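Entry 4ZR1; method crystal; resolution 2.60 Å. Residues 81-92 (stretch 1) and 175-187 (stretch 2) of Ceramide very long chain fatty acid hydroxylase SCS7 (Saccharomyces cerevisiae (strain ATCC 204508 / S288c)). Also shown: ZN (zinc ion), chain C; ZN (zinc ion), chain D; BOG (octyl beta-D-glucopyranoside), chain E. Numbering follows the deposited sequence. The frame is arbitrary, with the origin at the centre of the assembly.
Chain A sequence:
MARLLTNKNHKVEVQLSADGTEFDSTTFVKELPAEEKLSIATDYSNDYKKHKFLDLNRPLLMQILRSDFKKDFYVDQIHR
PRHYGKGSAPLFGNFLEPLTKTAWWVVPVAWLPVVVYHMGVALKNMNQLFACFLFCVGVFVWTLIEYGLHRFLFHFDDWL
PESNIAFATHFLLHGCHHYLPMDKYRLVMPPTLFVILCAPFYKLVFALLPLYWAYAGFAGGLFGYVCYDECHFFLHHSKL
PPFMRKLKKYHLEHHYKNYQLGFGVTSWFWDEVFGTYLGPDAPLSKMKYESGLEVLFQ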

# COMPACT_ATOMS: atom_id res chain seq x y z
N PRO A 81 12.21 -4.20 5.36
CA PRO A 81 11.32 -3.79 6.45
C PRO A 81 11.98 -3.68 7.82
O PRO A 81 12.91 -4.40 8.15
N ARG A 82 11.47 -2.75 8.62
CA ARG A 82 11.83 -2.66 10.02
C ARG A 82 10.54 -2.72 10.83
O ARG A 82 9.45 -2.83 10.27
N HIS A 83 10.66 -2.64 12.15
CA HIS A 83 9.49 -2.59 13.03
C HIS A 83 9.77 -1.64 14.19
O HIS A 83 10.76 -1.79 14.90
N TYR A 84 8.89 -0.67 14.38
CA TYR A 84 9.05 0.31 15.46
C TYR A 84 8.72 -0.26 16.84
O TYR A 84 9.14 0.28 17.86
N GLY A 85 7.97 -1.36 16.86
CA GLY A 85 7.49 -1.93 18.10
C GLY A 85 6.00 -1.72 18.24
O GLY A 85 5.29 -1.63 17.24
N LYS A 86 5.52 -1.64 19.47
CA LYS A 86 4.08 -1.62 19.69
C LYS A 86 3.47 -0.29 19.27
O LYS A 86 2.26 -0.20 19.04
N GLY A 87 4.31 0.74 19.15
CA GLY A 87 3.84 2.06 18.77
C GLY A 87 4.04 2.38 17.29
O GLY A 87 4.33 1.49 16.48
N SER A 88 3.87 3.65 16.94
CA SER A 88 4.05 4.10 15.57
C SER A 88 5.18 5.11 15.45
O SER A 88 5.19 6.11 16.16
N ALA A 89 6.13 4.85 14.55
CA ALA A 89 7.27 5.75 14.32
C ALA A 89 6.82 7.16 13.95
O ALA A 89 5.82 7.35 13.27
N PRO A 90 7.56 8.17 14.43
CA PRO A 90 7.18 9.55 14.12
C PRO A 90 7.53 9.94 12.68
O PRO A 90 8.64 9.65 12.22
N LEU A 91 6.60 10.57 11.98
CA LEU A 91 6.90 11.08 10.64
C LEU A 91 7.26 12.56 10.70
O LEU A 91 8.18 13.01 10.02
N PHE A 92 6.52 13.31 11.52
CA PHE A 92 6.77 14.73 11.73
C PHE A 92 7.32 15.00 13.12
O PHE A 92 8.22 15.82 13.30
N GLY A 175 5.96 3.58 0.20
CA GLY A 175 7.26 3.24 0.74
C GLY A 175 7.24 2.99 2.24
O GLY A 175 7.81 2.01 2.72
N CYS A 176 6.57 3.87 2.98
CA CYS A 176 6.48 3.76 4.43
C CYS A 176 5.87 2.42 4.84
O CYS A 176 6.28 1.79 5.82
N HIS A 177 4.89 1.97 4.08
CA HIS A 177 4.21 0.74 4.41
C HIS A 177 5.16 -0.46 4.23
O HIS A 177 5.13 -1.41 5.01
N HIS A 178 6.02 -0.40 3.22
CA HIS A 178 7.04 -1.43 3.04
C HIS A 178 8.14 -1.30 4.09
O HIS A 178 8.69 -2.29 4.57
N TYR A 179 8.44 -0.07 4.45
CA TYR A 179 9.41 0.19 5.48
C TYR A 179 8.87 -0.32 6.82
O TYR A 179 9.61 -0.94 7.59
N LEU A 180 7.59 -0.08 7.09
CA LEU A 180 6.99 -0.53 8.35
C LEU A 180 5.64 -1.25 8.23
O LEU A 180 4.61 -0.73 8.65
N PRO A 181 5.66 -2.49 7.70
CA PRO A 181 4.52 -3.36 7.40
C PRO A 181 3.53 -3.54 8.55
O PRO A 181 2.31 -3.52 8.34
N MET A 182 4.05 -3.70 9.76
CA MET A 182 3.20 -3.95 10.93
C MET A 182 2.86 -2.70 11.73
O MET A 182 2.42 -2.82 12.86
N ASP A 183 3.03 -1.52 11.14
CA ASP A 183 2.52 -0.30 11.78
C ASP A 183 1.02 -0.18 11.51
O ASP A 183 0.62 0.31 10.45
N LYS A 184 0.21 -0.57 12.49
CA LYS A 184 -1.23 -0.68 12.29
C LYS A 184 -1.91 0.66 11.95
O LYS A 184 -3.06 0.68 11.51
N TYR A 185 -1.21 1.77 12.12
CA TYR A 185 -1.83 3.05 11.78
C TYR A 185 -1.25 3.68 10.52
O TYR A 185 -1.61 4.80 10.18
N ARG A 186 -0.38 2.97 9.82
CA ARG A 186 0.17 3.47 8.57
C ARG A 186 0.00 2.48 7.44
O ARG A 186 0.87 2.34 6.58
N LEU A 187 -1.12 1.77 7.44
CA LEU A 187 -1.40 0.80 6.40
C LEU A 187 -2.47 1.34 5.46
O LEU A 187 -2.22 1.57 4.28

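What holds the start of stretch 1 against the end of the helix? Arg-82 N donates a nearly straight hydrogen bond to Tyr-179 O at 2.8 Å, and the side chains of the same two residues also meet. Tyr-179 (chi1 t) has its CA-to-CB bond pointing away, yet its ring swings back until CE1 lies 3.3 Å from Arg-82 NE, an oblique approach. Nearby, two proline rings meet, Pro-81 CB lying 3.7 Å from Pro-181 CG.

What fills the hollow beneath the bend of stretch 1? Leu-180, the first residue to leave helical geometry, sets out sideways with chi1 m, but its end comes nearer and faces Tyr-84 and Ala-89. Its CD2 lies 4.0 Å from Tyr-84 CB, while CD1 is 4.4 Å from Ala-89 CB, so the forked tip touches both residues. The Tyr-84 ring leads away, leaving its CB as the bump on this side. Beside it, His-83 (chi1 t) places CE1 3.4 Å from Met-182 CB.

How is the charged end of Arg-186 accommodated? Arg-186 points toward stretch 1 with chi1 m, chi2 p and chi3 t. Its guanidinium slots between two residues of stretch 1: Leu-91 CG covers one face, 3.5 Å from Arg-186 NH2, and Ser-88 CB the opposite face, 3.5 Å from Arg-186 NH1. At the edge, Ala-89 O accepts hydrogen bonds from Arg-186 NH1 (2.6 Å) and NH2 (2.9 Å). Asp-183 OD2 completes a salt bridge with Arg-186 NH1 at 2.8 Å, and Ser-88 OG (chi1 m) donates to Asp-183 OD1, also at 2.8 Å.

Where do the bound groups sit relative to this packing? They attach to stretch 2: His-177 NE2 and His-178 NE2 each bind a separate zinc at 2.3 Å, and octyl glucoside O2 donates to Arg-186 O at 2.9 Å.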

# COMPACT_ATOMS: atom_id res chain seq x y z
CB PRO A 81 10.25 -4.90 6.46
CG PRO A 81 10.91 -6.07 5.81
CD PRO A 81 11.82 -5.50 4.78
CB ARG A 82 12.60 -1.37 10.31
CG ARG A 82 13.27 -0.73 9.11
CD ARG A 82 14.55 -1.43 8.69
NE ARG A 82 15.07 -0.88 7.45
CZ ARG A 82 16.35 -0.63 7.23
NH1 ARG A 82 16.75 -0.11 6.07
NH2 ARG A 82 17.24 -0.88 8.17
CB HIS A 83 9.14 -4.00 13.54
CG HIS A 83 7.83 -4.06 14.26
ND1 HIS A 83 6.62 -3.77 13.65
CD2 HIS A 83 7.53 -4.36 15.55
CE1 HIS A 83 5.65 -3.90 14.53
NE2 HIS A 83 6.17 -4.25 15.69
CB TYR A 84 8.18 1.54 15.20
CG TYR A 84 8.49 2.71 16.09
CD1 TYR A 84 9.64 3.47 15.90
CD2 TYR A 84 7.62 3.09 17.11
CE1 TYR A 84 9.94 4.56 16.71
CE2 TYR A 84 7.91 4.18 17.92
CZ TYR A 84 9.07 4.90 17.72
OH TYR A 84 9.36 5.98 18.52
CB LYS A 86 3.76 -1.94 21.15
CG LYS A 86 3.71 -3.44 21.43
CD LYS A 86 3.38 -3.74 22.88
CE LYS A 86 2.92 -5.18 23.06
NZ LYS A 86 3.38 -5.74 24.36
CB SER A 88 2.75 4.72 15.03
OG SER A 88 1.71 3.76 14.94
CB ALA A 89 8.17 5.20 13.22
CB PRO A 90 8.01 10.36 15.12
CG PRO A 90 9.24 9.51 15.35
CD PRO A 90 8.76 8.09 15.29
CB LEU A 91 5.72 10.85 9.67
CG LEU A 91 5.35 9.38 9.40
CD1 LEU A 91 4.45 9.26 8.18
CD2 LEU A 91 6.57 8.53 9.23
CB PHE A 92 5.50 15.56 11.55
CG PHE A 92 5.02 15.66 10.14
CD1 PHE A 92 5.59 16.56 9.26
CD2 PHE A 92 3.95 14.88 9.70
CE1 PHE A 92 5.13 16.67 7.96
CE2 PHE A 92 3.49 14.98 8.40
CZ PHE A 92 4.07 15.87 7.53
CB CYS A 176 5.63 4.90 5.00
SG CYS A 176 5.60 4.96 6.80
CB HIS A 177 2.95 0.59 3.56
CG HIS A 177 2.27 -0.72 3.75
ND1 HIS A 177 1.80 -1.14 4.98
CD2 HIS A 177 2.01 -1.73 2.88
CE1 HIS A 177 1.27 -2.34 4.85
NE2 HIS A 177 1.38 -2.72 3.59
CB HIS A 178 7.65 -1.36 1.64
CG HIS A 178 6.91 -2.17 0.63
ND1 HIS A 178 7.38 -3.38 0.15
CD2 HIS A 178 5.72 -1.96 0.01
CE1 HIS A 178 6.52 -3.87 -0.72
NE2 HIS A 178 5.50 -3.03 -0.82
CB TYR A 179 9.74 1.69 5.53
CG TYR A 179 10.92 2.05 6.40
CD1 TYR A 179 12.19 1.55 6.15
CD2 TYR A 179 10.77 2.95 7.46
CE1 TYR A 179 13.27 1.90 6.95
CE2 TYR A 179 11.84 3.31 8.26
CZ TYR A 179 13.09 2.78 8.00
OH TYR A 179 14.15 3.14 8.81
CB LEU A 180 6.84 0.65 9.30
CG LEU A 180 8.14 1.34 9.73
CD1 LEU A 180 8.06 2.83 9.46
CD2 LEU A 180 8.44 1.06 11.19
CB PRO A 181 5.19 -4.70 7.09
CG PRO A 181 6.59 -4.38 6.75
CD PRO A 181 6.95 -3.20 7.56
CB MET A 182 3.87 -4.97 11.85
CG MET A 182 3.83 -6.36 11.29
SD MET A 182 2.13 -6.85 10.95
CE MET A 182 2.37 -7.60 9.34
CB ASP A 183 3.25 0.95 11.28
CG ASP A 183 2.78 2.24 11.98
OD1 ASP A 183 1.70 2.24 12.61
OD2 ASP A 183 3.49 3.26 11.89
CB LYS A 184 -1.89 -1.32 13.52
CG LYS A 184 -1.77 -0.52 14.80
CD LYS A 184 -2.34 -1.29 16.00
CE LYS A 184 -2.14 -0.53 17.30
NZ LYS A 184 -2.66 -1.25 18.49
CB TYR A 185 -1.71 4.03 12.94
CG TYR A 185 -2.53 3.63 14.15
CD1 TYR A 185 -3.89 3.92 14.22
CD2 TYR A 185 -1.94 3.00 15.22
CE1 TYR A 185 -4.63 3.58 15.33
CE2 TYR A 185 -2.67 2.66 16.33
CZ TYR A 185 -4.01 2.94 16.39
OH TYR A 185 -4.72 2.58 17.51
CB ARG A 186 1.66 3.82 8.72
CG ARG A 186 1.92 5.24 9.17
CD ARG A 186 1.56 5.43 10.62
NE ARG A 186 1.95 6.76 11.08
CZ ARG A 186 3.08 7.03 11.73
NH1 ARG A 186 3.94 6.06 12.02
NH2 ARG A 186 3.34 8.28 12.09
CB LEU A 187 -1.81 -0.55 7.01
CG LEU A 187 -1.95 -1.77 6.10
CD1 LEU A 187 -1.84 -3.07 6.90
CD2 LEU A 187 -3.27 -1.73 5.37
ZN ZN C . 0.91 -4.72 2.65
ZN ZN D . 3.90 -2.93 -2.48
C1 BOG E . 0.15 5.68 3.36
O1 BOG E . 0.09 6.43 4.56
C2 BOG E . 0.22 4.22 3.72
O2 BOG E . 1.48 4.00 4.32
C3 BOG E . 0.18 3.37 2.47
O3 BOG E . 0.03 2.00 2.75
C4 BOG E . -0.91 3.82 1.54
O4 BOG E . -0.72 3.14 0.32
C5 BOG E . -0.81 5.30 1.31
O5 BOG E . -0.98 5.95 2.55
C6 BOG E . -1.87 5.68 0.29
O6 BOG E . -2.32 7.01 0.45
C1' BOG E . 0.95 7.55 4.60
C2' BOG E . 0.83 8.28 5.93
C3' BOG E . 1.22 9.73 5.72
C4' BOG E . 0.11 10.68 6.12
C5' BOG E . 0.09 11.89 5.21
C6' BOG E . -0.70 13.01 5.85
C7' BOG E . -0.87 14.15 4.87
C8' BOG E . 0.41 14.95 4.81